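Local coordinates for CDA peptide synthetase I (Streptomyces coelicolor, PDB 5DU9), which is a non-ribosomal peptide synthetase, represented here by its condensation domain, a two-lobed fold related to the CoA-dependent acyltransferases, at residues A[31-44]-A[375-389]. The protein carries 1 engineered substitution. Sequence-based numbering, arbitrary orientation.
Sequences HYRTGSCLEIDGPL and FGGPVGLMRSISSGP
Gly35 O is gripped by three donors: Ile385 N at 3.0 Å, Ser386 N at 3.1 Å and a water that also donates to Ser384 OG. Both amides come from above the carbonyl plane, on the same face; Ile385 and Ser386 together face Gly35, a classic beta bulge that shifts the register by one. Beyond it Cys37 pairs with Arg383 and Glu39 with Leu381, each through two backbone bonds. In the condensation-domain fold these strands, 33-40 and 379-384, are antiparallel neighbours in a mixed sheet. Cys37 SG sits over the guanidinium of Arg383, 3.4 Å from Arg383 CG. The extended Arg383 chain runs out to a salt bridge, its Arg383 NE to Glu39 OE2 bond weak and bent (129°), the two planes 62° apart. Gln119 OE1 of helix 114-126 accepts a hydrogen bond from Arg383 NH1. At the far end Asp41 CG stands between the backbone N and the carbonyl carbon (chi1 65°), and Val379 N meets Asp41 OD1 from above the carboxylate plane in a nearly straight 2.8 Å bond. Nearby, Leu44 CD1 lies over the centre of the Phe375 ring. Pro389 CG makes a CH-pi contact over one face of the Tyr32 ring, 3.6 Å from its centroid, near Ser387, which lines the pocket of the bound (2S)-2-amino-N-butyl-propanamide.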
loop_
_atom_site.group_PDB
_atom_site.type_symbol
_atom_site.label_atom_id
_atom_site.label_comp_id
_atom_site.label_asym_id
_atom_site.label_seq_id
_atom_site.Cartn_x
_atom_site.Cartn_y
_atom_site.Cartn_z
ATOM N N HIS A 31 -2.466 10.394 11.091
ATOM C CA HIS A 31 -3.249 9.315 10.500
ATOM C C HIS A 31 -2.803 8.946 9.093
ATOM O O HIS A 31 -3.140 7.864 8.615
ATOM C CB HIS A 31 -4.731 9.684 10.495
ATOM C CG HIS A 31 -5.328 9.757 11.862
ATOM N ND1 HIS A 31 -5.280 8.703 12.750
ATOM C CD2 HIS A 31 -5.975 10.758 12.504
ATOM C CE1 HIS A 31 -5.877 9.049 13.876
ATOM N NE2 HIS A 31 -6.306 10.292 13.753
ATOM N N TYR A 32 -2.055 9.827 8.434
ATOM C CA TYR A 32 -1.529 9.519 7.105
ATOM C C TYR A 32 -0.034 9.189 7.153
ATOM O O TYR A 32 0.651 9.217 6.129
ATOM C CB TYR A 32 -1.833 10.677 6.141
ATOM C CG TYR A 32 -3.275 10.623 5.682
ATOM C CD1 TYR A 32 -4.288 11.206 6.436
ATOM C CD2 TYR A 32 -3.630 9.948 4.524
ATOM C CE1 TYR A 32 -5.610 11.131 6.038
ATOM C CE2 TYR A 32 -4.949 9.869 4.118
ATOM C CZ TYR A 32 -5.934 10.464 4.874
ATOM O OH TYR A 32 -7.247 10.380 4.469
ATOM N N ARG A 33 0.459 8.843 8.342
ATOM C CA ARG A 33 1.764 8.193 8.466
ATOM C C ARG A 33 1.631 6.732 8.068
ATOM O O ARG A 33 0.798 6.004 8.616
ATOM C CB ARG A 33 2.314 8.269 9.894
ATOM C CG ARG A 33 2.688 9.658 10.408
ATOM C CD ARG A 33 3.927 10.233 9.735
ATOM N NE ARG A 33 5.048 9.292 9.655
ATOM C CZ ARG A 33 6.088 9.251 10.486
ATOM N NH1 ARG A 33 6.197 10.095 11.509
ATOM N NH2 ARG A 33 7.045 8.355 10.287
ATOM N N THR A 34 2.459 6.307 7.120
ATOM C CA THR A 34 2.467 4.926 6.658
ATOM C C THR A 34 3.875 4.373 6.764
ATOM O O THR A 34 4.819 5.109 7.055
ATOM C CB THR A 34 1.968 4.820 5.210
ATOM O OG1 THR A 34 2.741 5.690 4.378
ATOM C CG2 THR A 34 0.513 5.224 5.125
ATOM N N GLY A 35 4.029 3.077 6.539
ATOM C CA GLY A 35 5.350 2.498 6.636
ATOM C C GLY A 35 5.458 1.060 6.198
ATOM O O GLY A 35 4.465 0.349 6.032
ATOM N N SER A 36 6.702 0.641 6.010
ATOM C CA SER A 36 7.026 -0.744 5.720
ATOM C C SER A 36 8.411 -0.988 6.281
ATOM O O SER A 36 9.042 -0.066 6.797
ATOM C CB SER A 36 6.990 -1.031 4.222
ATOM O OG SER A 36 8.007 -0.305 3.551
ATOM N N CYS A 37 8.892 -2.218 6.176
ATOM C CA CYS A 37 10.261 -2.506 6.568
ATOM C C CYS A 37 10.829 -3.649 5.745
ATOM O O CYS A 37 10.087 -4.350 5.060
ATOM C CB CYS A 37 10.343 -2.839 8.060
ATOM S SG CYS A 37 9.512 -4.367 8.550
ATOM N N LEU A 38 12.150 -3.798 5.798
ATOM C CA LEU A 38 12.841 -4.942 5.217
ATOM C C LEU A 38 13.396 -5.813 6.328
ATOM O O LEU A 38 14.111 -5.327 7.200
ATOM C CB LEU A 38 13.994 -4.506 4.308
ATOM C CG LEU A 38 13.712 -3.736 3.022
ATOM C CD1 LEU A 38 15.031 -3.426 2.336
ATOM C CD2 LEU A 38 12.791 -4.510 2.089
ATOM N N GLU A 39 13.061 -7.098 6.294
ATOM C CA GLU A 39 13.688 -8.066 7.172
ATOM C C GLU A 39 14.931 -8.582 6.467
ATOM O O GLU A 39 14.836 -9.209 5.414
ATOM C CB GLU A 39 12.719 -9.196 7.509
ATOM C CG GLU A 39 11.502 -8.719 8.287
ATOM C CD GLU A 39 10.500 -9.823 8.558
ATOM O OE1 GLU A 39 10.473 -10.808 7.791
ATOM O OE2 GLU A 39 9.740 -9.705 9.543
ATOM N N ILE A 40 16.094 -8.301 7.049
ATOM C CA ILE A 40 17.373 -8.540 6.391
ATOM C C ILE A 40 18.139 -9.632 7.135
ATOM O O ILE A 40 18.290 -9.573 8.354
ATOM C CB ILE A 40 18.190 -7.231 6.308
ATOM C CG1 ILE A 40 17.416 -6.197 5.480
ATOM C CG2 ILE A 40 19.557 -7.477 5.687
ATOM C CD1 ILE A 40 17.794 -4.758 5.753
ATOM N N ASP A 41 18.616 -10.628 6.390
ATOM C CA ASP A 41 19.082 -11.879 6.983
ATOM C C ASP A 41 20.578 -11.910 7.295
ATOM O O ASP A 41 21.113 -12.959 7.653
ATOM C CB ASP A 41 18.729 -13.050 6.056
ATOM C CG ASP A 41 19.458 -12.990 4.720
ATOM O OD1 ASP A 41 20.121 -11.971 4.434
ATOM O OD2 ASP A 41 19.360 -13.969 3.949
ATOM N N GLY A 42 21.252 -10.772 7.164
ATOM C CA GLY A 42 22.680 -10.709 7.430
ATOM C C GLY A 42 23.136 -9.314 7.805
ATOM O O GLY A 42 22.389 -8.350 7.631
ATOM N N PRO A 43 24.373 -9.197 8.312
ATOM C CA PRO A 43 24.882 -7.920 8.823
ATOM C C PRO A 43 25.067 -6.843 7.755
ATOM O O PRO A 43 25.523 -7.127 6.646
ATOM C CB PRO A 43 26.233 -8.302 9.443
ATOM C CG PRO A 43 26.628 -9.562 8.769
ATOM C CD PRO A 43 25.353 -10.286 8.469
ATOM N N LEU A 44 24.697 -5.616 8.111
ATOM C CA LEU A 44 24.946 -4.442 7.284
ATOM C C LEU A 44 25.823 -3.447 8.040
ATOM O O LEU A 44 25.806 -3.399 9.271
ATOM C CB LEU A 44 23.633 -3.771 6.879
ATOM C CG LEU A 44 22.672 -4.589 6.017
ATOM C CD1 LEU A 44 21.401 -3.800 5.776
ATOM C CD2 LEU A 44 23.311 -4.982 4.693
ATOM N N PHE A 375 21.561 -6.708 -0.784
ATOM C CA PHE A 375 22.537 -5.798 -0.197
ATOM C C PHE A 375 23.966 -6.311 -0.386
ATOM O O PHE A 375 24.883 -5.892 0.321
ATOM C CB PHE A 375 22.237 -5.588 1.289
ATOM C CG PHE A 375 21.028 -4.737 1.541
ATOM C CD1 PHE A 375 21.130 -3.357 1.537
ATOM C CD2 PHE A 375 19.791 -5.315 1.776
ATOM C CE1 PHE A 375 20.016 -2.564 1.764
ATOM C CE2 PHE A 375 18.675 -4.528 2.001
ATOM C CZ PHE A 375 18.792 -3.151 1.996
ATOM N N GLY A 376 24.147 -7.213 -1.346
ATOM C CA GLY A 376 25.464 -7.741 -1.664
ATOM C C GLY A 376 25.845 -8.888 -0.752
ATOM O O GLY A 376 26.968 -8.954 -0.248
ATOM N N GLY A 377 24.901 -9.801 -0.550
ATOM C CA GLY A 377 25.065 -10.909 0.373
ATOM C C GLY A 377 23.818 -11.016 1.225
ATOM O O GLY A 377 22.994 -11.908 1.015
ATOM N N PRO A 378 23.662 -10.096 2.191
ATOM C CA PRO A 378 22.398 -10.002 2.925
ATOM C C PRO A 378 21.241 -9.698 1.983
ATOM O O PRO A 378 21.412 -8.936 1.031
ATOM C CB PRO A 378 22.631 -8.841 3.897
ATOM C CG PRO A 378 24.103 -8.713 4.005
ATOM C CD PRO A 378 24.649 -9.115 2.673
ATOM N N VAL A 379 20.084 -10.290 2.254
ATOM C CA VAL A 379 18.904 -10.104 1.431
ATOM C C VAL A 379 17.771 -9.552 2.285
ATOM O O VAL A 379 17.601 -9.963 3.428
ATOM C CB VAL A 379 18.474 -11.425 0.773
ATOM C CG1 VAL A 379 17.249 -11.221 -0.079
ATOM C CG2 VAL A 379 19.611 -11.987 -0.069
ATOM N N GLY A 380 16.999 -8.627 1.721
ATOM C CA GLY A 380 15.904 -7.990 2.434
ATOM C C GLY A 380 14.536 -8.356 1.892
ATOM O O GLY A 380 14.264 -8.198 0.699
ATOM N N LEU A 381 13.671 -8.839 2.780
ATOM C CA LEU A 381 12.293 -9.170 2.435
ATOM C C LEU A 381 11.344 -8.116 2.993
ATOM O O LEU A 381 11.342 -7.841 4.190
ATOM C CB LEU A 381 11.922 -10.553 2.971
ATOM C CG LEU A 381 12.789 -11.715 2.481
ATOM C CD1 LEU A 381 12.319 -13.022 3.098
ATOM C CD2 LEU A 381 12.778 -11.807 0.959
ATOM N N MET A 382 10.538 -7.528 2.119
ATOM C CA MET A 382 9.675 -6.423 2.518
ATOM C C MET A 382 8.450 -6.921 3.274
ATOM O O MET A 382 7.876 -7.955 2.932
ATOM C CB MET A 382 9.240 -5.621 1.288
ATOM C CG MET A 382 8.383 -4.399 1.605
ATOM S SD MET A 382 8.149 -3.351 0.154
ATOM C CE MET A 382 6.780 -2.329 0.696
ATOM N N ARG A 383 8.060 -6.190 4.313
ATOM C CA ARG A 383 6.760 -6.411 4.928
ATOM C C ARG A 383 6.124 -5.080 5.293
ATOM O O ARG A 383 6.803 -4.100 5.615
ATOM C CB ARG A 383 6.861 -7.332 6.153
ATOM C CG ARG A 383 7.360 -6.716 7.451
ATOM C CD ARG A 383 7.056 -7.664 8.609
ATOM N NE ARG A 383 7.765 -7.319 9.842
ATOM C CZ ARG A 383 7.226 -6.694 10.889
ATOM N NH1 ARG A 383 5.950 -6.324 10.887
ATOM N NH2 ARG A 383 7.975 -6.439 11.953
ATOM N N SER A 384 4.803 -5.062 5.215
ATOM C CA SER A 384 4.029 -3.857 5.458
ATOM C C SER A 384 3.939 -3.575 6.953
ATOM O O SER A 384 3.857 -4.499 7.762
ATOM C CB SER A 384 2.633 -4.009 4.847
ATOM O OG SER A 384 1.861 -2.838 5.026
ATOM N N ILE A 385 3.977 -2.297 7.320
ATOM C CA ILE A 385 3.782 -1.888 8.710
ATOM C C ILE A 385 2.423 -1.216 8.845
ATOM O O ILE A 385 1.652 -1.534 9.748
ATOM C CB ILE A 385 4.903 -0.936 9.195
ATOM C CG1 ILE A 385 6.251 -1.667 9.234
ATOM C CG2 ILE A 385 4.579 -0.360 10.571
ATOM C CD1 ILE A 385 6.315 -2.845 10.202
ATOM N N SER A 386 2.144 -0.284 7.942
ATOM C CA SER A 386 0.838 0.355 7.866
ATOM C C SER A 386 0.661 0.950 6.477
ATOM O O SER A 386 1.451 1.787 6.057
ATOM C CB SER A 386 0.691 1.433 8.936
ATOM O OG SER A 386 -0.589 2.033 8.870
ATOM N N SER A 387 -0.369 0.509 5.760
ATOM C CA SER A 387 -0.547 0.907 4.365
ATOM C C SER A 387 -1.326 2.211 4.207
ATOM O O SER A 387 -1.288 2.827 3.146
ATOM C CB SER A 387 -1.250 -0.205 3.574
ATOM O OG SER A 387 -2.649 -0.236 3.824
ATOM N N GLY A 388 -2.019 2.640 5.257
ATOM C CA GLY A 388 -2.792 3.867 5.201
ATOM C C GLY A 388 -3.962 3.844 6.162
ATOM O O GLY A 388 -4.317 2.786 6.680
ATOM N N PRO A 389 -4.572 5.012 6.408
ATOM C CA PRO A 389 -5.717 5.074 7.320
ATOM C C PRO A 389 -6.959 4.443 6.708
ATOM O O PRO A 389 -7.036 4.315 5.488
ATOM C CB PRO A 389 -5.915 6.573 7.538
ATOM C CG PRO A 389 -5.400 7.192 6.296
ATOM C CD PRO A 389 -4.252 6.335 5.841
HETATM O O HOH W 1 -1.603 4.740 8.274
HETATM O O HOH W 2 2.826 -0.616 3.777
HETATM O O HOH W 3 21.126 -14.066 2.057
#